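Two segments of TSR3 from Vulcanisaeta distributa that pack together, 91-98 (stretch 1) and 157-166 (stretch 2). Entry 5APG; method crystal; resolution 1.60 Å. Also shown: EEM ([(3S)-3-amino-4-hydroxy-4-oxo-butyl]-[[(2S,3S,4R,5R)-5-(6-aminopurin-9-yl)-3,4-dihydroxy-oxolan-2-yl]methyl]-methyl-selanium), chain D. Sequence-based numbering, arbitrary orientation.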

# COMPACT_ATOMS: atom_id res chain seq x y z
N ARG A 91 -7.55 -4.14 -3.77
CA ARG A 91 -6.80 -5.08 -2.93
C ARG A 91 -6.17 -4.39 -1.73
O ARG A 91 -5.54 -3.33 -1.87
CB ARG A 91 -5.71 -5.77 -3.75
CG ARG A 91 -6.21 -6.67 -4.88
CD ARG A 91 -7.01 -7.87 -4.34
NE ARG A 91 -7.41 -8.79 -5.40
CZ ARG A 91 -8.57 -8.72 -6.06
NH1 ARG A 91 -9.45 -7.77 -5.78
NH2 ARG A 91 -8.84 -9.61 -7.01
N ARG A 92 -6.33 -4.97 -0.54
CA ARG A 92 -5.55 -4.51 0.60
C ARG A 92 -4.19 -5.18 0.54
O ARG A 92 -4.01 -6.16 -0.19
CB ARG A 92 -6.24 -4.84 1.94
CG ARG A 92 -6.36 -6.34 2.26
CD ARG A 92 -6.78 -6.54 3.72
NE ARG A 92 -6.97 -7.94 4.10
CZ ARG A 92 -6.00 -8.74 4.54
NH1 ARG A 92 -4.75 -8.29 4.63
NH2 ARG A 92 -6.27 -9.99 4.87
N LEU A 93 -3.23 -4.65 1.27
CA LEU A 93 -1.97 -5.34 1.41
C LEU A 93 -2.11 -6.40 2.49
O LEU A 93 -2.85 -6.20 3.45
CB LEU A 93 -0.83 -4.38 1.75
CG LEU A 93 -0.39 -3.46 0.61
CD1 LEU A 93 0.52 -2.40 1.16
CD2 LEU A 93 0.30 -4.27 -0.48
N PRO A 94 -1.41 -7.53 2.34
CA PRO A 94 -1.30 -8.47 3.45
C PRO A 94 -0.61 -7.79 4.62
O PRO A 94 0.08 -6.78 4.43
CB PRO A 94 -0.45 -9.61 2.87
CG PRO A 94 0.20 -9.05 1.67
CD PRO A 94 -0.72 -8.01 1.13
N LEU A 95 -0.80 -8.34 5.81
CA LEU A 95 -0.39 -7.67 7.04
C LEU A 95 1.12 -7.51 7.14
O LEU A 95 1.87 -8.49 7.09
CB LEU A 95 -0.90 -8.45 8.25
CG LEU A 95 -0.68 -7.74 9.58
CD1 LEU A 95 -1.52 -6.47 9.66
CD2 LEU A 95 -0.98 -8.66 10.73
N LEU A 96 1.56 -6.26 7.28
CA LEU A 96 2.97 -5.94 7.37
C LEU A 96 3.21 -4.93 8.49
O LEU A 96 2.28 -4.26 8.94
CB LEU A 96 3.49 -5.39 6.04
CG LEU A 96 3.52 -6.40 4.89
CD1 LEU A 96 3.50 -5.70 3.53
CD2 LEU A 96 4.74 -7.31 5.01
N ILE A 97 4.45 -4.84 8.94
CA ILE A 97 4.82 -3.95 10.02
C ILE A 97 5.47 -2.68 9.46
O ILE A 97 6.38 -2.77 8.64
CB ILE A 97 5.78 -4.65 11.00
CG1 ILE A 97 5.16 -5.96 11.52
CG2 ILE A 97 6.14 -3.73 12.15
CD1 ILE A 97 3.81 -5.77 12.17
N ALA A 98 4.99 -1.52 9.89
CA ALA A 98 5.54 -0.25 9.41
C ALA A 98 6.96 -0.04 9.92
O ALA A 98 7.29 -0.42 11.04
CB ALA A 98 4.64 0.92 9.84
N ASP A 157 1.44 -17.27 -0.02
CA ASP A 157 1.02 -17.88 1.24
C ASP A 157 0.66 -16.81 2.27
O ASP A 157 1.52 -16.06 2.74
CB ASP A 157 2.13 -18.78 1.77
CG ASP A 157 1.80 -19.40 3.11
OD1 ASP A 157 0.62 -19.38 3.53
OD2 ASP A 157 2.73 -19.93 3.75
N LEU A 158 -0.62 -16.75 2.65
CA LEU A 158 -1.12 -15.71 3.54
C LEU A 158 -1.25 -16.16 4.99
O LEU A 158 -1.77 -15.43 5.83
CB LEU A 158 -2.47 -15.21 3.04
CG LEU A 158 -2.40 -14.37 1.76
CD1 LEU A 158 -3.64 -14.56 0.91
CD2 LEU A 158 -2.22 -12.90 2.13
N SER A 159 -0.75 -17.36 5.29
CA SER A 159 -0.81 -17.88 6.66
C SER A 159 -0.13 -17.02 7.75
O SER A 159 -0.53 -17.11 8.90
CB SER A 159 -0.22 -19.30 6.69
OG SER A 159 1.17 -19.31 6.42
N PRO A 160 0.88 -16.20 7.40
CA PRO A 160 1.42 -15.35 8.49
C PRO A 160 0.44 -14.38 9.16
O PRO A 160 0.69 -14.01 10.30
CB PRO A 160 2.51 -14.54 7.79
CG PRO A 160 2.94 -15.36 6.66
CD PRO A 160 1.75 -16.15 6.21
N GLU A 161 -0.62 -13.97 8.47
CA GLU A 161 -1.45 -12.86 8.95
C GLU A 161 -2.07 -13.08 10.33
O GLU A 161 -1.98 -12.20 11.19
CB GLU A 161 -2.57 -12.56 7.95
CG GLU A 161 -2.11 -12.12 6.59
CD GLU A 161 -3.18 -11.32 5.87
OE1 GLU A 161 -4.29 -11.85 5.68
OE2 GLU A 161 -2.91 -10.15 5.54
N ARG A 162 -2.71 -14.22 10.53
CA ARG A 162 -3.42 -14.47 11.78
C ARG A 162 -2.48 -14.53 12.97
O ARG A 162 -2.81 -14.05 14.06
CB ARG A 162 -4.23 -15.76 11.70
CG ARG A 162 -5.49 -15.64 10.86
CD ARG A 162 -6.23 -16.96 10.78
NE ARG A 162 -7.61 -16.78 10.35
CZ ARG A 162 -8.02 -16.89 9.09
NH1 ARG A 162 -7.15 -17.17 8.13
NH2 ARG A 162 -9.30 -16.71 8.79
N GLU A 163 -1.30 -15.11 12.78
CA GLU A 163 -0.32 -15.19 13.86
C GLU A 163 0.29 -13.82 14.14
O GLU A 163 0.54 -13.46 15.29
CB GLU A 163 0.77 -16.21 13.54
CG GLU A 163 1.87 -16.26 14.59
CD GLU A 163 2.30 -17.68 14.91
OE1 GLU A 163 2.48 -18.48 13.97
OE2 GLU A 163 2.48 -17.98 16.11
N LEU A 164 0.53 -13.06 13.08
CA LEU A 164 1.12 -11.74 13.22
C LEU A 164 0.16 -10.76 13.89
O LEU A 164 0.55 -10.02 14.79
CB LEU A 164 1.56 -11.20 11.85
CG LEU A 164 2.25 -9.84 11.83
CD1 LEU A 164 3.43 -9.83 12.79
CD2 LEU A 164 2.69 -9.50 10.42
N LEU A 165 -1.10 -10.76 13.46
CA LEU A 165 -2.10 -9.88 14.08
C LEU A 165 -2.57 -10.45 15.42
O LEU A 165 -2.98 -9.71 16.30
CB LEU A 165 -3.29 -9.68 13.14
CG LEU A 165 -4.19 -8.48 13.45
CD1 LEU A 165 -3.35 -7.21 13.56
CD2 LEU A 165 -5.27 -8.32 12.39
N GLY A 166 -2.52 -11.77 15.55
CA GLY A 166 -2.85 -12.43 16.80
C GLY A 166 -4.34 -12.65 16.98
O GLY A 166 -4.82 -12.82 18.10
C2 EEM D . -3.50 -1.18 1.27
N3 EEM D . -3.02 -0.01 0.98
C4 EEM D . -2.29 0.63 1.87
C1' EEM D . -1.57 2.77 0.75
C2' EEM D . -3.00 3.32 0.54
C3' EEM D . -3.00 4.45 1.34
C4' EEM D . -1.78 5.03 1.32
C5' EEM D . -1.33 5.58 2.63
O EEM D . 3.03 8.33 3.12
C EEM D . 2.57 9.29 3.66
OXT EEM D . 3.06 10.39 3.50
CA EEM D . 1.33 9.16 4.51
N EEM D . 1.12 10.41 5.19
CB EEM D . 0.19 8.82 3.56
CG EEM D . -1.07 8.31 4.24
SE EEM D . -2.19 7.30 2.95
CE EEM D . -3.90 6.87 3.76
O4' EEM D . -0.84 3.75 1.10
O3' EEM D . -4.14 5.35 1.05
O2' EEM D . -2.98 3.72 -0.83
N9 EEM D . -1.66 1.82 1.89
C8 EEM D . -1.08 1.92 3.07
N7 EEM D . -1.32 0.86 3.81
C5 EEM D . -2.07 0.01 3.09
N1 EEM D . -3.33 -1.82 2.41
C6 EEM D . -2.63 -1.27 3.35
N6 EEM D . -2.44 -1.91 4.59

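An extended segment without regular secondary structure, 91-98, lies against a short helix that runs to Leu165 and the loop before it; the backbones come closest at Leu95 and Glu161, whose CA atoms are 5.6 Å apart. The contact buries 382 Å² in all, most of it on Leu95, Glu161 and Leu164. Glu161 supplies the polar centre. Its CA-to-CB bond points sideways, but the side chain (chi1 m, chi2 t) brings its carboxylate to the other segment. There it meets the Arg92 guanidinium edge-on in a two-pronged salt bridge: NH1 of Arg92 donates to OE2 of Glu161 and NH2 of Arg92 to OE1 of Glu161, each at 2.8 Å and nearly linear. Opposite charges thus pair within a buried setting. OE2 of Glu161 also accepts the backbone N of Leu95 at 2.8 Å, with a more bent N-H...O angle of 143°, so one carboxylate holds both a side chain and the main chain. Arg92 NH1 further donates to the backbone O of Leu93 (3.1 Å), tying the guanidinium to its own segment.

Leu95 forms the apolar centre. Its CA-to-CB bond points toward the helix, and CD2 of Leu95 lies 3.6 Å from CG of Leu164 and 3.5 Å from CB of Leu165, so one methyl touches two successive helical residues. The CA-to-CB bond of Leu164 points toward the first segment in turn, and CD1 of Leu164 lies 4.1 Å from CD1 of Ile97, extending the apolar patch. At the other end of the contact, CB of Pro94 rests 3.8 Å from CD2 of Leu158, in the loop before the helix. The CA-to-CB bond of Leu93 points away from the second segment, while the backbone N of Leu93 donates to N1 of the EEM adenine at 3.1 Å; the strip that binds the helix therefore also holds the ligand.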